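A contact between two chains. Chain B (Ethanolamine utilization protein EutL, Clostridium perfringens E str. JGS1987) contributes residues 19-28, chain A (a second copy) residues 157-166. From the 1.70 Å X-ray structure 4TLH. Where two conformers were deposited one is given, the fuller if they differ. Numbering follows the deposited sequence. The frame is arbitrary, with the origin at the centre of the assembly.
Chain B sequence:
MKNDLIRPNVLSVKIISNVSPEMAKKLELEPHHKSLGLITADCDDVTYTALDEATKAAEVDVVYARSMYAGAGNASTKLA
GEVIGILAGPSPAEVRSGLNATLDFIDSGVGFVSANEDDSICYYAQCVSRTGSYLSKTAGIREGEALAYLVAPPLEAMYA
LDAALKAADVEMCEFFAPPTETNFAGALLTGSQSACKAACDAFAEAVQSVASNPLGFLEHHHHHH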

ATOM      1  N   VAL B  19      17.364 -15.608 -19.424  0.58 22.75           N
ATOM      2  CA  VAL B  19      17.335 -14.685 -18.294  0.58 21.52           C
ATOM      3  C   VAL B  19      18.719 -14.524 -17.657  0.58 20.69           C
ATOM      4  O   VAL B  19      19.487 -15.482 -17.543  0.58 20.11           O
ATOM      5  CB  VAL B  19      16.303 -15.174 -17.241  0.58 22.80           C
ATOM      6  CG1 VAL B  19      16.680 -16.546 -16.724  0.58 22.58           C
ATOM      7  CG2 VAL B  19      16.166 -14.180 -16.105  0.58 22.70           C
ATOM      8  N   SER B  20      19.046 -13.299 -17.261  1.00 20.35           N
ATOM      9  CA  SER B  20      20.356 -13.016 -16.713  1.00 22.49           C
ATOM     10  C   SER B  20      20.578 -13.797 -15.415  1.00 21.36           C
ATOM     11  O   SER B  20      19.644 -13.995 -14.639  1.00 20.00           O
ATOM     12  CB  SER B  20      20.506 -11.521 -16.449  1.00 25.18           C
ATOM     13  OG  SER B  20      19.542 -11.107 -15.500  1.00 27.31           O
ATOM     14  N   PRO B  21      21.821 -14.243 -15.179  1.00 22.67           N
ATOM     15  CA  PRO B  21      22.143 -14.882 -13.898  1.00 23.55           C
ATOM     16  C   PRO B  21      21.724 -14.056 -12.679  1.00 22.60           C
ATOM     17  O   PRO B  21      21.310 -14.609 -11.666  1.00 23.61           O
ATOM     18  CB  PRO B  21      23.656 -15.007 -13.944  1.00 24.52           C
ATOM     19  CG  PRO B  21      23.993 -15.056 -15.387  1.00 24.46           C
ATOM     20  CD  PRO B  21      22.980 -14.200 -16.087  1.00 23.13           C
ATOM     21  N   GLU B  22      21.864 -12.741 -12.786  1.00 21.71           N
ATOM     22  CA  GLU B  22      21.586 -11.848 -11.677  1.00 24.41           C
ATOM     23  C   GLU B  22      20.098 -11.836 -11.373  1.00 24.61           C
ATOM     24  O   GLU B  22      19.690 -11.960 -10.219  1.00 28.51           O
ATOM     25  CB  GLU B  22      22.103 -10.435 -11.989  1.00 27.83           C
ATOM     26  CG  GLU B  22      23.636 -10.339 -12.126  1.00 32.74           C
ATOM     27  CD  GLU B  22      24.152 -10.522 -13.558  1.00 37.42           C
ATOM     28  OE1 GLU B  22      23.443 -11.105 -14.411  1.00 34.01           O
ATOM     29  OE2 GLU B  22      25.290 -10.066 -13.834  1.00 44.69           O
ATOM     30  N   MET B  23      19.278 -11.733 -12.410  1.00 23.09           N
ATOM     31  CA  MET B  23      17.840 -11.768 -12.239  1.00 23.47           C
ATOM     32  C   MET B  23      17.387 -13.150 -11.763  1.00 24.32           C
ATOM     33  O   MET B  23      16.503 -13.257 -10.929  1.00 24.81           O
ATOM     34  CB  MET B  23      17.139 -11.392 -13.546  1.00 25.24           C
ATOM     35  CG  MET B  23      15.660 -11.119 -13.427  1.00 28.36           C
ATOM     36  SD  MET B  23      15.255  -9.805 -12.235  1.00 64.02           S
ATOM     37  CE  MET B  23      16.565  -8.628 -12.538  1.00 77.82           C
ATOM     38  N   ALA B  24      17.998 -14.208 -12.285  1.00 24.39           N
ATOM     39  CA  ALA B  24      17.649 -15.568 -11.868  1.00 23.23           C
ATOM     40  C   ALA B  24      17.887 -15.753 -10.374  1.00 23.25           C
ATOM     41  O   ALA B  24      17.082 -16.355  -9.666  1.00 23.56           O
ATOM     42  CB  ALA B  24      18.464 -16.596 -12.672  1.00 22.42           C
ATOM     43  N   LYS B  25      19.008 -15.223  -9.907  1.00 24.06           N
ATOM     44  CA  LYS B  25      19.404 -15.305  -8.507  1.00 29.73           C
ATOM     45  C   LYS B  25      18.420 -14.539  -7.622  1.00 30.56           C
ATOM     46  O   LYS B  25      17.939 -15.045  -6.603  1.00 30.57           O
ATOM     47  CB  LYS B  25      20.825 -14.756  -8.356  1.00 35.69           C
ATOM     48  CG  LYS B  25      21.440 -14.823  -6.958  1.00 42.66           C
ATOM     49  CD  LYS B  25      22.793 -14.092  -6.943  1.00 48.36           C
ATOM     50  CE  LYS B  25      23.527 -14.232  -5.614  1.00 53.12           C
ATOM     51  NZ  LYS B  25      24.079 -15.602  -5.409  1.00 56.09           N
ATOM     52  N   LYS B  26      18.098 -13.320  -8.035  1.00 31.92           N
ATOM     53  CA  LYS B  26      17.205 -12.475  -7.262  1.00 32.40           C
ATOM     54  C   LYS B  26      15.793 -13.073  -7.209  1.00 30.35           C
ATOM     55  O   LYS B  26      15.119 -12.960  -6.190  1.00 31.02           O
ATOM     56  CB  LYS B  26      17.181 -11.055  -7.840  1.00 36.15           C
ATOM     57  CG  LYS B  26      16.493 -10.025  -6.937  1.00 41.33           C
ATOM     58  CD  LYS B  26      17.268  -9.750  -5.644  1.00 48.48           C
ATOM     59  CE  LYS B  26      18.569  -9.003  -5.917  1.00 57.02           C
ATOM     60  NZ  LYS B  26      19.259  -8.530  -4.674  1.00 62.80           N
ATOM     61  N   LEU B  27      15.361 -13.736  -8.281  1.00 28.48           N
ATOM     62  CA  LEU B  27      14.040 -14.363  -8.331  1.00 28.49           C
ATOM     63  C   LEU B  27      14.034 -15.812  -7.852  1.00 27.91           C
ATOM     64  O   LEU B  27      13.014 -16.490  -7.949  1.00 27.81           O
ATOM     65  CB  LEU B  27      13.481 -14.322  -9.752  1.00 29.85           C
ATOM     66  CG  LEU B  27      13.065 -12.970 -10.320  1.00 30.06           C
ATOM     67  CD1 LEU B  27      12.647 -13.144 -11.777  1.00 27.34           C
ATOM     68  CD2 LEU B  27      11.929 -12.370  -9.499  1.00 32.58           C
ATOM     69  N   GLU B  28      15.161 -16.270  -7.325  1.00 28.60           N
ATOM     70  CA  GLU B  28      15.293 -17.637  -6.817  1.00 32.60           C
ATOM     71  C   GLU B  28      14.741 -18.656  -7.813  1.00 30.42           C
ATOM     72  O   GLU B  28      14.029 -19.600  -7.452  1.00 28.81           O
ATOM     73  CB  GLU B  28      14.606 -17.771  -5.452  1.00 39.87           C
ATOM     74  CG  GLU B  28      15.302 -16.947  -4.359  1.00 48.86           C
ATOM     75  CD  GLU B  28      14.623 -17.042  -2.996  1.00 56.65           C
ATOM     76  OE1 GLU B  28      15.149 -17.764  -2.124  1.00 59.43           O
ATOM     77  OE2 GLU B  28      13.576 -16.387  -2.790  1.00 59.29           O
TER
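Chain A, residues 157-166: AMYALDAALK

The contact is keyed by one carboxylate. D162(A) OD1 accepts two hydrogen bonds from the same residue of chain B: one from S20(B) OG at 2.5 Å, the other from S20(B) N at 2.7 Å. S20(B) stands at the N-cap of the short helix 21-26, and its OG (chi1 p) also accepts a capping bond from M23(B) N at 3.2 Å. One hydroxyl thus closes its own helix start while donating across the interface, and the acid is held at the N-terminal end of the helix, where the first backbone NH groups have no carbonyl of an earlier turn to bond; here S20(B) N finds D162(A) OD1 and M23(B) N finds S20(B) OG. The chi1 of D162(A) is t, which brings its carboxylate nearer to chain B although its CA-to-CB bond points sideways. Beside it, K166(A) NZ forms a salt bridge with D162(A) OD2 at 3.2 Å, one turn along the same helix, though the position of OD2 is less certain.

Chain A presents a continuous helix through 157-166. Its axis passes 9.3 Å from that of helix 21-26, with the N-to-C directions 131° apart, so the two run obliquely antiparallel. The nearest CA atoms, 5.9 Å apart, belong to S20(B) and D162(A), the pair that carries the polar key.

Beside that key, M23(B) points toward chain A as a knob among M158(A), L161(A), D162(A) and L165(A), the i, i+3, i+4, i+7 hole of a regular helix. Its CE lies 3.5 Å from L165(A) CD1 and 4.1 Å from L161(A) CB; its SD is 4.0 Å from M158(A) CE. One turn on, where chain B leaves the helix, L27(B) CD2 meets that same M158(A) CE at 4.0 Å. Toward the solvent, E22(B) CB rests 3.9 Å from L165(A) CD1, and two waters link the E22(B) carboxylate to L165(A) O.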

ATOM      1  N   ALA A 157       9.793  -2.804 -16.071  1.00 12.97           N
ATOM      2  CA  ALA A 157      10.962  -2.837 -15.210  1.00 13.28           C
ATOM      3  C   ALA A 157      11.623  -4.200 -15.147  1.00 14.59           C
ATOM      4  O   ALA A 157      12.849  -4.296 -15.213  1.00 14.13           O
ATOM      5  CB  ALA A 157      10.586  -2.400 -13.806  1.00 13.25           C
ATOM      6  N   MET A 158      10.831  -5.251 -14.963  1.00 15.78           N
ATOM      7  CA  MET A 158      11.389  -6.604 -14.898  1.00 15.43           C
ATOM      8  C   MET A 158      12.063  -6.955 -16.211  1.00 15.25           C
ATOM      9  O   MET A 158      13.149  -7.526 -16.220  1.00 14.59           O
ATOM     10  CB  MET A 158      10.316  -7.659 -14.569  1.00 16.91           C
ATOM     11  CG  MET A 158       9.642  -7.479 -13.205  1.00 17.57           C
ATOM     12  SD  MET A 158      10.856  -7.380 -11.886  1.00 21.70           S
ATOM     13  CE  MET A 158      11.321  -9.105 -11.738  1.00 39.02           C
ATOM     14  N   TYR A 159      11.431  -6.618 -17.325  1.00 14.32           N
ATOM     15  CA  TYR A 159      12.030  -6.844 -18.636  1.00 14.92           C
ATOM     16  C   TYR A 159      13.313  -6.052 -18.869  1.00 15.69           C
ATOM     17  O   TYR A 159      14.335  -6.600 -19.263  1.00 15.84           O
ATOM     18  CB  TYR A 159      11.032  -6.500 -19.740  1.00 15.01           C
ATOM     19  CG  TYR A 159      11.578  -6.803 -21.114  1.00 17.87           C
ATOM     20  CD1 TYR A 159      11.644  -8.101 -21.578  1.00 20.05           C
ATOM     21  CD2 TYR A 159      12.038  -5.790 -21.938  1.00 20.10           C
ATOM     22  CE1 TYR A 159      12.152  -8.382 -22.845  1.00 23.46           C
ATOM     23  CE2 TYR A 159      12.541  -6.051 -23.177  1.00 23.69           C
ATOM     24  CZ  TYR A 159      12.609  -7.344 -23.631  1.00 25.80           C
ATOM     25  OH  TYR A 159      13.110  -7.582 -24.895  1.00 29.03           O
ATOM     26  N   ALA A 160      13.244  -4.757 -18.621  1.00 15.86           N
ATOM     27  CA  ALA A 160      14.364  -3.861 -18.869  1.00 15.73           C
ATOM     28  C   ALA A 160      15.519  -4.039 -17.870  1.00 15.52           C
ATOM     29  O   ALA A 160      16.689  -3.815 -18.201  1.00 15.51           O
ATOM     30  CB  ALA A 160      13.870  -2.440 -18.864  1.00 16.17           C
ATOM     31  N   LEU A 161      15.211  -4.445 -16.645  0.59 14.21           N
ATOM     32  CA  LEU A 161      16.267  -4.738 -15.687  0.59 14.98           C
ATOM     33  C   LEU A 161      17.084  -5.917 -16.157  0.59 15.81           C
ATOM     34  O   LEU A 161      18.314  -5.875 -16.155  0.59 16.43           O
ATOM     35  CB  LEU A 161      15.711  -5.028 -14.301  0.59 15.69           C
ATOM     36  CG  LEU A 161      15.274  -3.832 -13.462  0.59 15.91           C
ATOM     37  CD1 LEU A 161      14.763  -4.328 -12.142  0.59 15.94           C
ATOM     38  CD2 LEU A 161      16.404  -2.837 -13.273  0.59 15.53           C
ATOM     39  N   ASP A 162      16.396  -6.976 -16.559  1.00 16.04           N
ATOM     40  CA  ASP A 162      17.079  -8.137 -17.039  1.00 17.51           C
ATOM     41  C   ASP A 162      17.904  -7.762 -18.263  1.00 17.96           C
ATOM     42  O   ASP A 162      19.037  -8.216 -18.420  1.00 21.50           O
ATOM     43  CB  ASP A 162      16.089  -9.249 -17.352  1.00 20.75           C
ATOM     44  CG  ASP A 162      16.776 -10.502 -17.785  1.00 24.94           C
ATOM     45  OD1 ASP A 162      17.456 -11.136 -16.950  1.00 26.05           O
ATOM     46  OD2 ASP A 162      16.653 -10.832 -18.964  1.00 26.37           O
ATOM     47  N   ALA A 163      17.361  -6.896 -19.113  1.00 15.07           N
ATOM     48  CA  ALA A 163      18.101  -6.426 -20.290  1.00 16.62           C
ATOM     49  C   ALA A 163      19.362  -5.636 -19.900  1.00 17.67           C
ATOM     50  O   ALA A 163      20.430  -5.806 -20.490  1.00 18.12           O
ATOM     51  CB  ALA A 163      17.202  -5.576 -21.163  1.00 15.99           C
ATOM     52  N   ALA A 164      19.237  -4.779 -18.895  1.00 18.56           N
ATOM     53  CA  ALA A 164      20.356  -3.950 -18.459  1.00 18.99           C
ATOM     54  C   ALA A 164      21.466  -4.802 -17.855  1.00 18.19           C
ATOM     55  O   ALA A 164      22.640  -4.530 -18.034  1.00 19.64           O
ATOM     56  CB  ALA A 164      19.869  -2.917 -17.461  1.00 20.10           C
ATOM     57  N   LEU A 165      21.088  -5.859 -17.151  1.00 16.85           N
ATOM     58  CA  LEU A 165      22.069  -6.725 -16.519  1.00 17.77           C
ATOM     59  C   LEU A 165      22.869  -7.501 -17.569  1.00 19.19           C
ATOM     60  O   LEU A 165      24.055  -7.753 -17.383  1.00 21.23           O
ATOM     61  CB  LEU A 165      21.361  -7.664 -15.534  1.00 20.45           C
ATOM     62  CG  LEU A 165      20.932  -6.936 -14.251  1.00 21.03           C
ATOM     63  CD1 LEU A 165      19.819  -7.721 -13.521  1.00 21.14           C
ATOM     64  CD2 LEU A 165      22.124  -6.694 -13.336  1.00 20.98           C
ATOM     65  N   LYS A 166      22.226  -7.858 -18.678  1.00 18.89           N
ATOM     66  CA  LYS A 166      22.907  -8.532 -19.791  1.00 20.51           C
ATOM     67  C   LYS A 166      23.777  -7.589 -20.602  1.00 22.40           C
ATOM     68  O   LYS A 166      24.740  -8.016 -21.233  1.00 24.01           O
ATOM     69  CB  LYS A 166      21.899  -9.176 -20.737  1.00 20.88           C
ATOM     70  CG  LYS A 166      21.153 -10.318 -20.172  1.00 23.96           C
ATOM     71  CD  LYS A 166      20.260 -10.912 -21.228  1.00 29.15           C
ATOM     72  CE  LYS A 166      18.882 -11.126 -20.687  1.00 31.05           C
ATOM     73  NZ  LYS A 166      18.035 -11.881 -21.632  1.00 32.06           N
TER
HETATM   74  O   HOH W   1      26.049  -8.092 -15.463  1.00 30.02           O
HETATM   75  O   HOH W   2      24.272 -10.822 -17.023  1.00 31.59           O